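Local coordinates for uncharacterized protein (Mycobacterium tuberculosis, PDB 6Y56) that is a nucleotidyltransferase toxin of a toxin-antitoxin system, of a kind that probably blocks growth by modifying tRNA acceptor stems, at residues G105-L110 with S125-R130. Numbering follows the deposited sequence.
Sequences GRHWQL and SVEFAR
Trp108 and Val126 form a hydrogen-bonded pair in an antiparallel beta hairpin, part of the mixed sheet of this nucleotidyltransferase fold. Trp108 N gives its hydrogen to Val126 O at 2.9 Å, and Val126 N returns one to Trp108 O. Two residues further along, Phe128 N donates to Arg106 O, so the bonding reaches one residue beyond the start of strand 107-114. Between these bonds, CA-H groups also face carbonyls: Glu127 CA lies 3.3 Å from Arg106 O.

Apolar side chains occupy the face bearing Trp108 and Val126, against helix 76-86 and neighbouring strands. Leu110 CB meets Val126 CG2 at 4.1 Å, branched aliphatic groups suiting this buried side. Trp108 CG stands anti to the carbonyl carbon (chi1 -58°), and the ring's CD1 lies at the edge of the Phe128 ring, 4.0 Å from Phe128 CE1, the two ring planes being perpendicular. An indole also offers an N-H: Trp108 NE1 donates to Gly105 O from above the carbonyl plane, tying the ring to the preceding turn, where the positive phi of Gly105 favours glycine.

Polar residues suit the other, partly exposed face. The imidazole edge of His107 meets the extended Glu127 chain, His107 CD2 lying 3.8 Å from Glu127 CG, while His107 ND1 is hydrogen-bonded to Thr101 OG1.

Charge gathers at the hairpin's open end. Arg106 and Arg130 cross at about a right angle, and Arg106 NE lies over one face of the Arg130 guanidinium, 3.5 Å from Arg130 NH2. Asp76 OD1 forms salt bridges with both arginines, which probably offsets their repulsion. Arginine's several N-H groups let Arg106 also bind backbone: NH1 hydrogen-bonds to Ala73 O and, at 3.0 Å, to Phe128 O, which lies within the guanidinium plane.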
loop_
_atom_site.group_PDB
_atom_site.type_symbol
_atom_site.label_atom_id
_atom_site.label_comp_id
_atom_site.label_asym_id
_atom_site.label_seq_id
_atom_site.Cartn_x
_atom_site.Cartn_y
_atom_site.Cartn_z
ATOM N N GLY A 105 4.300 -14.308 -11.657
ATOM C CA GLY A 105 4.322 -14.888 -10.326
ATOM C C GLY A 105 4.221 -13.899 -9.186
ATOM O O GLY A 105 4.340 -14.307 -8.022
ATOM N N ARG A 106 3.986 -12.625 -9.483
ATOM C CA ARG A 106 4.055 -11.560 -8.495
ATOM C C ARG A 106 2.729 -10.870 -8.238
ATOM O O ARG A 106 2.682 -9.944 -7.417
ATOM C CB ARG A 106 5.134 -10.544 -8.893
ATOM C CG ARG A 106 6.534 -11.081 -8.620
ATOM C CD ARG A 106 7.631 -10.203 -9.163
ATOM N NE ARG A 106 8.911 -10.689 -8.664
ATOM C CZ ARG A 106 9.450 -10.317 -7.506
ATOM N NH1 ARG A 106 8.843 -9.418 -6.730
ATOM N NH2 ARG A 106 10.608 -10.844 -7.127
ATOM N N HIS A 107 1.646 -11.297 -8.879
ATOM C CA HIS A 107 0.336 -10.711 -8.622
ATOM C C HIS A 107 -0.698 -11.814 -8.490
ATOM O O HIS A 107 -0.782 -12.704 -9.343
ATOM C CB HIS A 107 -0.109 -9.695 -9.669
ATOM C CG HIS A 107 -1.341 -8.941 -9.260
ATOM N ND1 HIS A 107 -2.613 -9.430 -9.471
ATOM C CD2 HIS A 107 -1.496 -7.768 -8.598
ATOM C CE1 HIS A 107 -3.499 -8.575 -8.990
ATOM N NE2 HIS A 107 -2.847 -7.557 -8.457
ATOM N N TRP A 108 -1.486 -11.748 -7.427
ATOM C CA TRP A 108 -2.348 -12.850 -7.037
ATOM C C TRP A 108 -3.691 -12.309 -6.589
ATOM O O TRP A 108 -3.767 -11.249 -5.965
ATOM C CB TRP A 108 -1.727 -13.662 -5.889
ATOM C CG TRP A 108 -0.388 -14.202 -6.253
ATOM C CD1 TRP A 108 0.792 -13.510 -6.308
ATOM C CD2 TRP A 108 -0.088 -15.537 -6.676
ATOM N NE1 TRP A 108 1.809 -14.338 -6.734
ATOM C CE2 TRP A 108 1.289 -15.586 -6.961
ATOM C CE3 TRP A 108 -0.851 -16.699 -6.825
ATOM C CZ2 TRP A 108 1.918 -16.752 -7.386
ATOM C CZ3 TRP A 108 -0.228 -17.851 -7.248
ATOM C CH2 TRP A 108 1.142 -17.871 -7.528
ATOM N N GLN A 109 -4.751 -13.033 -6.907
ATOM C CA GLN A 109 -6.041 -12.782 -6.294
ATOM C C GLN A 109 -6.122 -13.596 -5.012
ATOM O O GLN A 109 -5.834 -14.799 -5.019
ATOM C CB GLN A 109 -7.170 -13.186 -7.237
ATOM C CG GLN A 109 -8.533 -13.018 -6.585
ATOM C CD GLN A 109 -9.687 -13.023 -7.565
ATOM O OE1 GLN A 109 -9.548 -13.429 -8.726
ATOM N NE2 GLN A 109 -10.847 -12.579 -7.092
ATOM N N LEU A 110 -6.519 -12.943 -3.922
ATOM C CA LEU A 110 -6.647 -13.594 -2.627
ATOM C C LEU A 110 -8.108 -13.921 -2.359
ATOM O O LEU A 110 -8.978 -13.064 -2.512
ATOM C CB LEU A 110 -6.128 -12.673 -1.525
ATOM C CG LEU A 110 -6.253 -13.194 -0.092
ATOM C CD1 LEU A 110 -5.314 -14.347 0.134
ATOM C CD2 LEU A 110 -5.951 -12.062 0.866
ATOM N N SER A 125 -6.234 -8.844 -3.201
ATOM C CA SER A 125 -5.067 -9.229 -3.971
ATOM C C SER A 125 -3.829 -9.231 -3.092
ATOM O O SER A 125 -3.816 -8.685 -1.986
ATOM C CB SER A 125 -4.856 -8.290 -5.152
ATOM O OG SER A 125 -4.805 -6.950 -4.696
ATOM N N VAL A 126 -2.782 -9.864 -3.610
ATOM C CA VAL A 126 -1.447 -9.820 -3.030
ATOM C C VAL A 126 -0.490 -9.516 -4.169
ATOM O O VAL A 126 -0.575 -10.137 -5.235
ATOM C CB VAL A 126 -1.080 -11.157 -2.364
ATOM C CG1 VAL A 126 0.246 -11.042 -1.638
ATOM C CG2 VAL A 126 -2.177 -11.612 -1.413
ATOM N N GLU A 127 0.411 -8.560 -3.959
ATOM C CA GLU A 127 1.355 -8.175 -4.998
ATOM C C GLU A 127 2.740 -8.031 -4.395
ATOM O O GLU A 127 2.884 -7.568 -3.257
ATOM C CB GLU A 127 0.958 -6.854 -5.655
ATOM C CG GLU A 127 1.700 -6.563 -6.939
ATOM C CD GLU A 127 1.301 -5.237 -7.548
ATOM O OE1 GLU A 127 1.950 -4.818 -8.528
ATOM O OE2 GLU A 127 0.339 -4.617 -7.044
ATOM N N PHE A 128 3.758 -8.396 -5.173
ATOM C CA PHE A 128 5.144 -8.411 -4.719
ATOM C C PHE A 128 5.976 -7.585 -5.680
ATOM O O PHE A 128 6.205 -8.004 -6.822
ATOM C CB PHE A 128 5.680 -9.833 -4.703
ATOM C CG PHE A 128 4.962 -10.743 -3.771
ATOM C CD1 PHE A 128 3.843 -11.437 -4.188
ATOM C CD2 PHE A 128 5.425 -10.935 -2.485
ATOM C CE1 PHE A 128 3.176 -12.296 -3.347
ATOM C CE2 PHE A 128 4.767 -11.801 -1.632
ATOM C CZ PHE A 128 3.637 -12.476 -2.064
ATOM N N ALA A 129 6.446 -6.430 -5.219
ATOM C CA ALA A 129 7.278 -5.568 -6.042
ATOM C C ALA A 129 8.695 -6.117 -6.112
ATOM O O ALA A 129 9.228 -6.638 -5.125
ATOM C CB ALA A 129 7.325 -4.165 -5.435
ATOM N N ARG A 130 9.313 -5.986 -7.286
ATOM C CA ARG A 130 10.671 -6.458 -7.510
ATOM C C ARG A 130 11.722 -5.412 -7.176
ATOM O O ARG A 130 12.823 -5.772 -6.741
ATOM C CB ARG A 130 10.835 -6.855 -8.979
ATOM C CG ARG A 130 12.124 -7.582 -9.276
ATOM C CD ARG A 130 12.305 -7.799 -10.772
ATOM N NE ARG A 130 11.132 -8.411 -11.394
ATOM C CZ ARG A 130 10.894 -9.718 -11.414
ATOM N NH1 ARG A 130 11.746 -10.556 -10.840
ATOM N NH2 ARG A 130 9.800 -10.186 -12.002
#